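Local coordinates for protein terminal oxygenase component of carbazole 1,9a-dioxygenase (Sphingomonas, PDB 3GKQ) that probably catalyses, as a trimeric Rieske non-heme iron terminal oxygenase, the dioxygenation of carbazole with electrons supplied by a ferredoxin, at residues Val35-Pro46 and Leu58-His66. Sequence-based numbering, arbitrary orientation.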
ATOM      1  N   VAL A  35       5.203  16.237  22.793  1.00 28.00           N
ATOM      2  CA  VAL A  35       4.270  15.696  21.811  1.00 29.58           C
ATOM      3  C   VAL A  35       3.237  16.676  21.278  1.00 31.40           C
ATOM      4  O   VAL A  35       2.688  16.474  20.193  1.00 29.39           O
ATOM      5  CB  VAL A  35       3.507  14.480  22.378  1.00 30.57           C
ATOM      6  CG1 VAL A  35       4.485  13.375  22.729  1.00 32.52           C
ATOM      7  CG2 VAL A  35       2.707  14.893  23.611  1.00 30.88           C
ATOM      8  N   ARG A  36       2.976  17.741  22.028  1.00 30.65           N
ATOM      9  CA  ARG A  36       1.975  18.708  21.604  1.00 33.06           C
ATOM     10  C   ARG A  36       2.193  20.051  22.308  1.00 33.54           C
ATOM     11  O   ARG A  36       2.876  20.126  23.334  1.00 31.68           O
ATOM     12  CB  ARG A  36       0.584  18.150  21.948  1.00 36.29           C
ATOM     13  CG  ARG A  36      -0.522  18.461  20.953  1.00 41.53           C
ATOM     14  CD  ARG A  36      -0.895  17.260  20.088  1.00 39.42           C
ATOM     15  NE  ARG A  36       0.137  16.948  19.109  1.00 45.45           N
ATOM     16  CZ  ARG A  36       0.032  16.006  18.178  1.00 45.68           C
ATOM     17  NH1 ARG A  36      -1.069  15.269  18.084  1.00 45.66           N
ATOM     18  NH2 ARG A  36       1.034  15.799  17.337  1.00 48.81           N
ATOM     19  N   LEU A  37       1.630  21.114  21.742  1.00 32.73           N
ATOM     20  CA  LEU A  37       1.734  22.435  22.348  1.00 34.74           C
ATOM     21  C   LEU A  37       0.666  22.486  23.439  1.00 34.39           C
ATOM     22  O   LEU A  37      -0.413  21.920  23.271  1.00 32.65           O
ATOM     23  CB  LEU A  37       1.464  23.526  21.304  1.00 34.55           C
ATOM     24  CG  LEU A  37       2.364  23.517  20.066  1.00 35.27           C
ATOM     25  CD1 LEU A  37       1.905  24.576  19.079  1.00 34.99           C
ATOM     26  CD2 LEU A  37       3.804  23.759  20.483  1.00 36.23           C
ATOM     27  N   SER A  38       0.965  23.150  24.552  1.00 35.27           N
ATOM     28  CA  SER A  38       0.013  23.249  25.658  1.00 36.70           C
ATOM     29  C   SER A  38      -1.389  23.652  25.210  1.00 37.41           C
ATOM     30  O   SER A  38      -2.382  23.088  25.669  1.00 37.46           O
ATOM     31  CB  SER A  38       0.508  24.253  26.705  1.00 37.53           C
ATOM     32  OG  SER A  38       1.637  23.760  27.401  1.00 37.64           O
ATOM     33  N   ALA A  39      -1.462  24.626  24.309  1.00 37.78           N
ATOM     34  CA  ALA A  39      -2.738  25.121  23.807  1.00 38.54           C
ATOM     35  C   ALA A  39      -3.573  24.056  23.098  1.00 38.98           C
ATOM     36  O   ALA A  39      -4.794  24.184  23.010  1.00 39.79           O
ATOM     37  CB  ALA A  39      -2.502  26.305  22.865  1.00 39.04           C
ATOM     38  N   GLU A  40      -2.922  23.012  22.592  1.00 37.58           N
ATOM     39  CA  GLU A  40      -3.628  21.950  21.882  1.00 36.45           C
ATOM     40  C   GLU A  40      -4.239  20.928  22.832  1.00 35.55           C
ATOM     41  O   GLU A  40      -5.035  20.086  22.421  1.00 36.48           O
ATOM     42  CB  GLU A  40      -2.677  21.238  20.919  1.00 37.83           C
ATOM     43  CG  GLU A  40      -2.096  22.134  19.843  1.00 38.26           C
ATOM     44  CD  GLU A  40      -1.092  21.407  18.971  1.00 39.83           C
ATOM     45  OE1 GLU A  40      -0.072  20.929  19.511  1.00 38.31           O
ATOM     46  OE2 GLU A  40      -1.318  21.311  17.745  1.00 41.97           O
ATOM     47  N   VAL A  41      -3.849  20.996  24.099  1.00 34.84           N
ATOM     48  CA  VAL A  41      -4.362  20.081  25.110  1.00 34.74           C
ATOM     49  C   VAL A  41      -5.209  20.905  26.077  1.00 35.23           C
ATOM     50  O   VAL A  41      -4.732  21.339  27.124  1.00 34.28           O
ATOM     51  CB  VAL A  41      -3.203  19.400  25.874  1.00 34.62           C
ATOM     52  CG1 VAL A  41      -3.749  18.315  26.790  1.00 32.82           C
ATOM     53  CG2 VAL A  41      -2.198  18.811  24.879  1.00 33.80           C
ATOM     54  N   ALA A  42      -6.468  21.118  25.711  1.00 36.21           N
ATOM     55  CA  ALA A  42      -7.381  21.921  26.516  1.00 37.53           C
ATOM     56  C   ALA A  42      -8.129  21.149  27.598  1.00 37.40           C
ATOM     57  O   ALA A  42      -8.207  19.920  27.572  1.00 36.32           O
ATOM     58  CB  ALA A  42      -8.380  22.630  25.600  1.00 37.43           C
ATOM     59  N   GLU A  43      -8.680  21.896  28.548  1.00 37.97           N
ATOM     60  CA  GLU A  43      -9.444  21.328  29.656  1.00 37.26           C
ATOM     61  C   GLU A  43     -10.581  20.459  29.126  1.00 36.23           C
ATOM     62  O   GLU A  43     -11.305  20.855  28.211  1.00 35.29           O
ATOM     63  CB  GLU A  43     -10.013  22.462  30.521  1.00 38.56           C
ATOM     64  CG  GLU A  43     -10.822  22.025  31.750  1.00 37.84           C
ATOM     65  CD  GLU A  43      -9.983  21.340  32.816  1.00 38.86           C
ATOM     66  OE1 GLU A  43      -8.802  21.716  32.990  1.00 40.98           O
ATOM     67  OE2 GLU A  43     -10.512  20.436  33.498  1.00 38.80           O
ATOM     68  N   ALA A  44     -10.720  19.266  29.696  1.00 36.48           N
ATOM     69  CA  ALA A  44     -11.773  18.333  29.307  1.00 36.15           C
ATOM     70  C   ALA A  44     -11.933  18.155  27.801  1.00 36.34           C
ATOM     71  O   ALA A  44     -13.055  18.034  27.302  1.00 37.61           O
ATOM     72  CB  ALA A  44     -13.107  18.772  29.921  1.00 36.85           C
ATOM     73  N   SER A  45     -10.822  18.131  27.074  1.00 35.50           N
ATOM     74  CA  SER A  45     -10.877  17.945  25.624  1.00 35.88           C
ATOM     75  C   SER A  45      -9.782  16.957  25.198  1.00 35.94           C
ATOM     76  O   SER A  45      -8.736  17.358  24.688  1.00 36.33           O
ATOM     77  CB  SER A  45     -10.687  19.290  24.915  1.00 35.76           C
ATOM     78  OG  SER A  45     -10.997  19.190  23.534  1.00 37.35           O
ATOM     79  N   PRO A  46     -10.014  15.645  25.414  1.00 35.50           N
ATOM     80  CA  PRO A  46      -9.075  14.566  25.074  1.00 34.90           C
ATOM     81  C   PRO A  46      -8.478  14.644  23.670  1.00 33.54           C
ATOM     82  O   PRO A  46      -9.191  14.861  22.690  1.00 32.45           O
ATOM     83  CB  PRO A  46      -9.913  13.305  25.284  1.00 35.22           C
ATOM     84  CG  PRO A  46     -10.802  13.702  26.430  1.00 34.89           C
ATOM     85  CD  PRO A  46     -11.242  15.091  26.015  1.00 34.25           C
ATOM     86  N   LEU A  58      -4.345  12.028  25.617  1.00 29.12           N
ATOM     87  CA  LEU A  58      -4.098  13.112  26.561  1.00 30.22           C
ATOM     88  C   LEU A  58      -5.385  13.841  26.939  1.00 31.35           C
ATOM     89  O   LEU A  58      -6.345  13.867  26.176  1.00 31.42           O
ATOM     90  CB  LEU A  58      -3.136  14.134  25.948  1.00 30.90           C
ATOM     91  CG  LEU A  58      -1.828  13.656  25.314  1.00 28.99           C
ATOM     92  CD1 LEU A  58      -1.143  14.844  24.645  1.00 28.26           C
ATOM     93  CD2 LEU A  58      -0.936  13.033  26.366  1.00 29.05           C
ATOM     94  N   ASN A  59      -5.393  14.435  28.126  1.00 33.67           N
ATOM     95  CA  ASN A  59      -6.538  15.209  28.582  1.00 34.79           C
ATOM     96  C   ASN A  59      -6.095  16.115  29.714  1.00 35.54           C
ATOM     97  O   ASN A  59      -5.158  15.797  30.451  1.00 36.33           O
ATOM     98  CB  ASN A  59      -7.683  14.308  29.052  1.00 34.31           C
ATOM     99  CG  ASN A  59      -8.969  15.090  29.302  1.00 35.67           C
ATOM    100  OD1 ASN A  59      -9.227  16.109  28.651  1.00 35.20           O
ATOM    101  ND2 ASN A  59      -9.788  14.609  30.231  1.00 34.28           N
ATOM    102  N   ARG A  60      -6.759  17.257  29.829  1.00 35.38           N
ATOM    103  CA  ARG A  60      -6.452  18.215  30.875  1.00 36.30           C
ATOM    104  C   ARG A  60      -7.637  18.264  31.832  1.00 36.84           C
ATOM    105  O   ARG A  60      -8.754  18.609  31.441  1.00 35.79           O
ATOM    106  CB  ARG A  60      -6.191  19.586  30.251  1.00 35.83           C
ATOM    107  CG  ARG A  60      -5.996  20.712  31.241  1.00 37.57           C
ATOM    108  CD  ARG A  60      -5.365  21.907  30.550  1.00 39.02           C
ATOM    109  NE  ARG A  60      -4.004  22.092  31.029  1.00 42.47           N
ATOM    110  CZ  ARG A  60      -2.934  22.213  30.255  1.00 40.73           C
ATOM    111  NH1 ARG A  60      -3.038  22.170  28.933  1.00 40.27           N
ATOM    112  NH2 ARG A  60      -1.752  22.376  30.816  1.00 43.34           N
ATOM    113  N   VAL A  61      -7.387  17.882  33.080  1.00 38.75           N
ATOM    114  CA  VAL A  61      -8.421  17.862  34.109  1.00 38.92           C
ATOM    115  C   VAL A  61      -7.993  18.781  35.246  1.00 39.85           C
ATOM    116  O   VAL A  61      -6.962  18.555  35.886  1.00 39.27           O
ATOM    117  CB  VAL A  61      -8.625  16.436  34.656  1.00 38.38           C
ATOM    118  CG1 VAL A  61      -9.765  16.424  35.667  1.00 38.26           C
ATOM    119  CG2 VAL A  61      -8.918  15.481  33.508  1.00 38.67           C
ATOM    120  N   ASP A  62      -8.798  19.809  35.495  1.00 41.36           N
ATOM    121  CA  ASP A  62      -8.491  20.787  36.529  1.00 42.10           C
ATOM    122  C   ASP A  62      -7.106  21.365  36.263  1.00 40.49           C
ATOM    123  O   ASP A  62      -6.268  21.447  37.160  1.00 40.21           O
ATOM    124  CB  ASP A  62      -8.541  20.155  37.925  1.00 45.16           C
ATOM    125  CG  ASP A  62      -9.941  19.704  38.309  1.00 49.66           C
ATOM    126  OD1 ASP A  62     -10.911  20.406  37.943  1.00 51.70           O
ATOM    127  OD2 ASP A  62     -10.073  18.658  38.984  1.00 52.21           O
ATOM    128  N   GLY A  63      -6.874  21.741  35.008  1.00 39.87           N
ATOM    129  CA  GLY A  63      -5.604  22.327  34.623  1.00 39.19           C
ATOM    130  C   GLY A  63      -4.409  21.393  34.533  1.00 39.36           C
ATOM    131  O   GLY A  63      -3.350  21.805  34.065  1.00 38.38           O
ATOM    132  N   VAL A  64      -4.563  20.143  34.965  1.00 38.30           N
ATOM    133  CA  VAL A  64      -3.454  19.191  34.931  1.00 38.22           C
ATOM    134  C   VAL A  64      -3.550  18.192  33.775  1.00 37.06           C
ATOM    135  O   VAL A  64      -4.580  17.543  33.586  1.00 35.86           O
ATOM    136  CB  VAL A  64      -3.364  18.404  36.257  1.00 39.03           C
ATOM    137  CG1 VAL A  64      -2.179  17.449  36.220  1.00 39.89           C
ATOM    138  CG2 VAL A  64      -3.223  19.373  37.423  1.00 40.88           C
ATOM    139  N   VAL A  65      -2.464  18.070  33.011  1.00 35.54           N
ATOM    140  CA  VAL A  65      -2.427  17.157  31.871  1.00 33.99           C
ATOM    141  C   VAL A  65      -2.144  15.722  32.295  1.00 32.00           C
ATOM    142  O   VAL A  65      -1.210  15.459  33.048  1.00 32.46           O
ATOM    143  CB  VAL A  65      -1.343  17.570  30.833  1.00 34.82           C
ATOM    144  CG1 VAL A  65      -1.361  16.606  29.642  1.00 32.50           C
ATOM    145  CG2 VAL A  65      -1.586  18.991  30.358  1.00 34.16           C
ATOM    146  N   HIS A  66      -2.970  14.801  31.811  1.00 31.16           N
ATOM    147  CA  HIS A  66      -2.796  13.385  32.110  1.00 31.59           C
ATOM    148  C   HIS A  66      -2.645  12.637  30.790  1.00 31.31           C
ATOM    149  O   HIS A  66      -3.134  13.089  29.753  1.00 30.43           O
ATOM    150  CB  HIS A  66      -3.998  12.846  32.887  1.00 32.73           C
ATOM    151  CG  HIS A  66      -4.139  13.437  34.256  1.00 34.83           C
ATOM    152  ND1 HIS A  66      -3.210  13.228  35.254  1.00 35.51           N
ATOM    153  CD2 HIS A  66      -5.084  14.250  34.783  1.00 35.56           C
ATOM    154  CE1 HIS A  66      -3.578  13.887  36.338  1.00 35.75           C
ATOM    155  NE2 HIS A  66      -4.711  14.516  36.080  1.00 36.03           N
TER
HETATM  156  O   HOH W   1     -12.111  22.362  35.775  1.00 56.95           O
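A44 and R60 tie the loop 35-46 to the β-hairpin 58-66 through one straight backbone bond, A44 N to R60 O at 2.7 Å, and the hairpin reverses just beyond it in a type I' turn from V61 to V64. E43 illustrates how a single carboxylate can hold the N-H groups of such a turn. With CG anti to the backbone N (chi1 -179°) and the chain bent at chi2, its end swings back to the hairpin, where E43 OE1 accepts from G63 N at 2.8 Å and E43 OE2, on its syn lone pair, from D62 N at 2.7 Å; this double grip limits the carboxylate's rotation. R60 bridges the turn and the loop: NE bonds to G63 O from above the carbonyl plane, NH1 meets V41 O at 2.6 Å, and V65 CG2 lies over one face, offset toward its rim. R60 NH2 forms a salt bridge with OE1 of E131 in strand 129-132. A methionine in its place would probably leave V41 O and G63 O without these donors and E131 without its salt-bridge partner. Apolar contacts continue inward, V41 setting CG2 against L58 CD1 and CG1 against V65 CG1, both at 4.1 Å, while the P46 ring lies alongside the N59 amide. Within the Rieske domain, the loop thus joins strand 31-35 to the three-stranded antiparallel sheet, whose L58 also packs on L138 of strand 135-140.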